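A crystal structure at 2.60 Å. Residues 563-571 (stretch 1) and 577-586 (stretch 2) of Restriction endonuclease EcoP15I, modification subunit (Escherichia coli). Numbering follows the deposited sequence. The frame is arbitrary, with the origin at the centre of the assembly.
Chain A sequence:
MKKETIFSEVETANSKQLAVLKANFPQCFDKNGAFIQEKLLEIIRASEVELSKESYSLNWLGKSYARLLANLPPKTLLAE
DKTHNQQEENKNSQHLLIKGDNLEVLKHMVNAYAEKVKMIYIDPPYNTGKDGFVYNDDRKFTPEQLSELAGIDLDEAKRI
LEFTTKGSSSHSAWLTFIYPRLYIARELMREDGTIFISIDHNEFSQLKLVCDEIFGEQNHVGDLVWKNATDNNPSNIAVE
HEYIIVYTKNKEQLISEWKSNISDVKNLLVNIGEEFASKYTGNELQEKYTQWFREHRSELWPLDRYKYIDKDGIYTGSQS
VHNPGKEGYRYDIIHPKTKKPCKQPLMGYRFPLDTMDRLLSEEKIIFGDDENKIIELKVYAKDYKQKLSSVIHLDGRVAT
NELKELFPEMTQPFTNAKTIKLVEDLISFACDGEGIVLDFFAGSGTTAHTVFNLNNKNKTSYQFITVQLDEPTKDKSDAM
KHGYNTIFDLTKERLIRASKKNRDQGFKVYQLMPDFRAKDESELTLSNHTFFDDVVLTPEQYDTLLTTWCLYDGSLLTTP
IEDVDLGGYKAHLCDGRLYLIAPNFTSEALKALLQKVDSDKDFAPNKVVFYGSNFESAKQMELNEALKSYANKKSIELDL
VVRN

Stretch 1 (563-571) DVDLGGYKA
Stretch 2 (577-586) RLYLIAPNFT

Stretch 1 is a β-hairpin: strands 563-566 and 569-571 are joined by a type I' turn from Leu566 to Tyr569. Gly567 (φ/ψ 51/49°) and Gly568 (95/-31°) occupy its corners, where positive φ favours glycine; at Gly568 a CB would jam against the preceding carbonyl oxygen. The ladder is closed by Leu566 N to Tyr569 O (2.8 Å), Tyr569 N to Leu566 O (2.9 Å), and the reciprocal Val564 N to Ala571 O and Ala571 N to Val564 O (both 2.9 Å).

Stretch 2 begins as strand 577-580, running at 135° to strand 569-571 with axes 6.6 Å apart, then turns into an irregular segment. The CA atoms of Ala571 and Leu580 lie 5.3 Å apart, those of Lys570 and Ala582 7.0 Å, and those of Tyr569 and Phe585 6.4 Å.

Tyr569 dominates the contact, with 140 Å² covered. Its t rotamer (χ1 -173°, χ2 88°) lays the ring along stretch 2, long enough for OH to donate a very short hydrogen bond to Ala582 O (2.4 Å) while the ring packs against apolar side chains, with Pro583 O at its edge 3.5 Å from Tyr569 CE1. CE1 lies 3.8 Å from Ala582 CB, where a small methyl fits, and CE2 is 3.7 Å from Leu580 CD2. Phe585 (χ1 176°, χ2 82°) turns its edge to the tyrosine face, with planes at 84° and centroids 5.2 Å apart; its CB also sits over that face, 4.2 Å from the centroid.

Beyond the ring, Leu578 (t, p) places CD1 3.9 Å from Ala571 CB and CD2 4.3 Å from Leu566 CD1. Leu580 (m, t) brings CD2 to 3.7 Å from Ala571 CB and 4.0 Å from Leu566 CD1. These branched side chains fill the space beside the small alanine. Water 1 bridges the backbones, donating to Lys570 O (2.6 Å) and accepting from Ile581 N (2.8 Å).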

# COMPACT_ATOMS: atom_id res chain seq x y z
N ASP A 563 1.12 -41.66 -3.53
CA ASP A 563 1.99 -42.77 -3.17
C ASP A 563 2.38 -43.52 -4.44
O ASP A 563 1.52 -43.92 -5.22
CB ASP A 563 1.34 -43.69 -2.13
CG ASP A 563 0.97 -42.98 -0.83
OD1 ASP A 563 1.87 -42.81 0.03
OD2 ASP A 563 -0.21 -42.61 -0.68
N VAL A 564 3.69 -43.67 -4.65
CA VAL A 564 4.28 -44.33 -5.81
C VAL A 564 5.00 -45.62 -5.38
O VAL A 564 5.68 -45.63 -4.34
CB VAL A 564 5.17 -43.34 -6.59
CG1 VAL A 564 6.05 -44.05 -7.63
CG2 VAL A 564 4.33 -42.25 -7.26
N ASP A 565 4.82 -46.72 -6.16
CA ASP A 565 5.45 -48.02 -5.90
C ASP A 565 6.57 -48.25 -6.90
O ASP A 565 6.31 -48.32 -8.10
CB ASP A 565 4.42 -49.17 -5.93
CG ASP A 565 4.97 -50.50 -5.46
OD1 ASP A 565 5.16 -50.66 -4.23
OD2 ASP A 565 5.26 -51.36 -6.32
N LEU A 566 7.82 -48.33 -6.42
CA LEU A 566 9.01 -48.55 -7.27
C LEU A 566 9.66 -49.88 -6.88
O LEU A 566 10.49 -49.91 -5.97
CB LEU A 566 10.01 -47.37 -7.17
CG LEU A 566 9.47 -45.96 -7.44
CD1 LEU A 566 10.49 -44.92 -7.07
CD2 LEU A 566 9.03 -45.80 -8.89
N GLY A 567 9.18 -50.96 -7.50
CA GLY A 567 9.63 -52.33 -7.21
C GLY A 567 9.60 -52.68 -5.73
O GLY A 567 10.61 -53.13 -5.19
N GLY A 568 8.48 -52.40 -5.08
CA GLY A 568 8.33 -52.64 -3.65
C GLY A 568 8.62 -51.43 -2.79
O GLY A 568 8.03 -51.28 -1.71
N TYR A 569 9.54 -50.54 -3.25
CA TYR A 569 9.92 -49.31 -2.54
C TYR A 569 8.80 -48.25 -2.57
O TYR A 569 8.22 -47.99 -3.63
CB TYR A 569 11.25 -48.75 -3.07
CG TYR A 569 11.80 -47.58 -2.29
CD1 TYR A 569 12.63 -47.78 -1.19
CD2 TYR A 569 11.54 -46.26 -2.68
CE1 TYR A 569 13.16 -46.70 -0.48
CE2 TYR A 569 12.09 -45.18 -1.99
CZ TYR A 569 12.90 -45.40 -0.90
OH TYR A 569 13.45 -44.34 -0.22
N LYS A 570 8.53 -47.65 -1.40
CA LYS A 570 7.50 -46.63 -1.21
C LYS A 570 8.03 -45.19 -1.39
O LYS A 570 8.81 -44.69 -0.58
CB LYS A 570 6.83 -46.81 0.15
N ALA A 571 7.59 -44.54 -2.49
CA ALA A 571 7.97 -43.17 -2.85
C ALA A 571 6.73 -42.28 -2.88
O ALA A 571 5.61 -42.76 -2.69
CB ALA A 571 8.65 -43.17 -4.21
N ARG A 577 8.06 -33.21 -8.41
CA ARG A 577 9.18 -33.72 -7.62
C ARG A 577 8.89 -35.06 -6.93
O ARG A 577 7.79 -35.26 -6.41
CB ARG A 577 9.82 -32.65 -6.68
CG ARG A 577 8.90 -31.57 -6.15
CD ARG A 577 9.35 -30.16 -6.51
NE ARG A 577 8.45 -29.15 -5.96
CZ ARG A 577 7.71 -28.30 -6.67
NH1 ARG A 577 7.76 -28.31 -8.00
NH2 ARG A 577 6.92 -27.42 -6.06
N LEU A 578 9.87 -36.00 -6.98
CA LEU A 578 9.75 -37.34 -6.40
C LEU A 578 10.59 -37.50 -5.13
O LEU A 578 11.79 -37.26 -5.16
CB LEU A 578 10.08 -38.42 -7.43
CG LEU A 578 10.06 -39.88 -6.96
CD1 LEU A 578 8.64 -40.47 -6.98
CD2 LEU A 578 10.99 -40.73 -7.80
N TYR A 579 9.96 -37.94 -4.04
CA TYR A 579 10.61 -38.10 -2.74
C TYR A 579 10.96 -39.54 -2.37
O TYR A 579 10.10 -40.42 -2.39
CB TYR A 579 9.78 -37.43 -1.63
CG TYR A 579 9.57 -35.95 -1.87
CD1 TYR A 579 8.59 -35.50 -2.76
CD2 TYR A 579 10.39 -35.01 -1.27
CE1 TYR A 579 8.41 -34.15 -3.02
CE2 TYR A 579 10.23 -33.65 -1.53
CZ TYR A 579 9.24 -33.22 -2.41
OH TYR A 579 9.09 -31.89 -2.67
N LEU A 580 12.22 -39.77 -2.02
CA LEU A 580 12.67 -41.08 -1.57
C LEU A 580 13.24 -40.91 -0.17
O LEU A 580 14.41 -40.57 -0.00
CB LEU A 580 13.68 -41.75 -2.53
CG LEU A 580 13.45 -41.66 -4.03
CD1 LEU A 580 14.66 -42.17 -4.78
CD2 LEU A 580 12.21 -42.40 -4.46
N ILE A 581 12.37 -41.09 0.85
CA ILE A 581 12.69 -40.93 2.26
C ILE A 581 13.12 -42.27 2.89
O ILE A 581 14.10 -42.32 3.63
CB ILE A 581 11.54 -40.24 3.07
CG1 ILE A 581 10.84 -39.11 2.27
CG2 ILE A 581 12.02 -39.80 4.47
CD1 ILE A 581 10.02 -38.04 3.03
N ALA A 582 12.35 -43.34 2.64
CA ALA A 582 12.57 -44.68 3.20
C ALA A 582 13.97 -45.27 2.91
O ALA A 582 14.53 -45.00 1.84
CB ALA A 582 11.49 -45.63 2.71
N PRO A 583 14.58 -46.08 3.82
CA PRO A 583 15.87 -46.70 3.47
C PRO A 583 15.62 -47.94 2.61
O PRO A 583 14.47 -48.27 2.31
CB PRO A 583 16.49 -47.05 4.84
CG PRO A 583 15.34 -47.06 5.81
CD PRO A 583 14.10 -46.56 5.14
N ASN A 584 16.71 -48.62 2.21
CA ASN A 584 16.64 -49.86 1.43
C ASN A 584 16.12 -49.70 -0.00
O ASN A 584 15.43 -50.58 -0.50
CB ASN A 584 15.94 -51.02 2.20
CG ASN A 584 16.44 -51.20 3.62
OD1 ASN A 584 17.58 -51.63 3.86
ND2 ASN A 584 15.61 -50.85 4.59
N PHE A 585 16.51 -48.60 -0.68
CA PHE A 585 16.19 -48.36 -2.10
C PHE A 585 17.11 -49.30 -2.91
O PHE A 585 18.33 -49.31 -2.69
CB PHE A 585 16.39 -46.87 -2.46
CG PHE A 585 16.18 -46.50 -3.91
CD1 PHE A 585 14.90 -46.28 -4.41
CD2 PHE A 585 17.26 -46.35 -4.78
CE1 PHE A 585 14.70 -45.94 -5.75
CE2 PHE A 585 17.05 -46.03 -6.13
CZ PHE A 585 15.78 -45.84 -6.61
N THR A 586 16.52 -50.15 -3.77
CA THR A 586 17.24 -51.18 -4.51
C THR A 586 17.50 -50.85 -5.98
O THR A 586 17.04 -49.82 -6.49
CB THR A 586 16.50 -52.51 -4.39
O HOH W 1 10.12 -42.65 0.42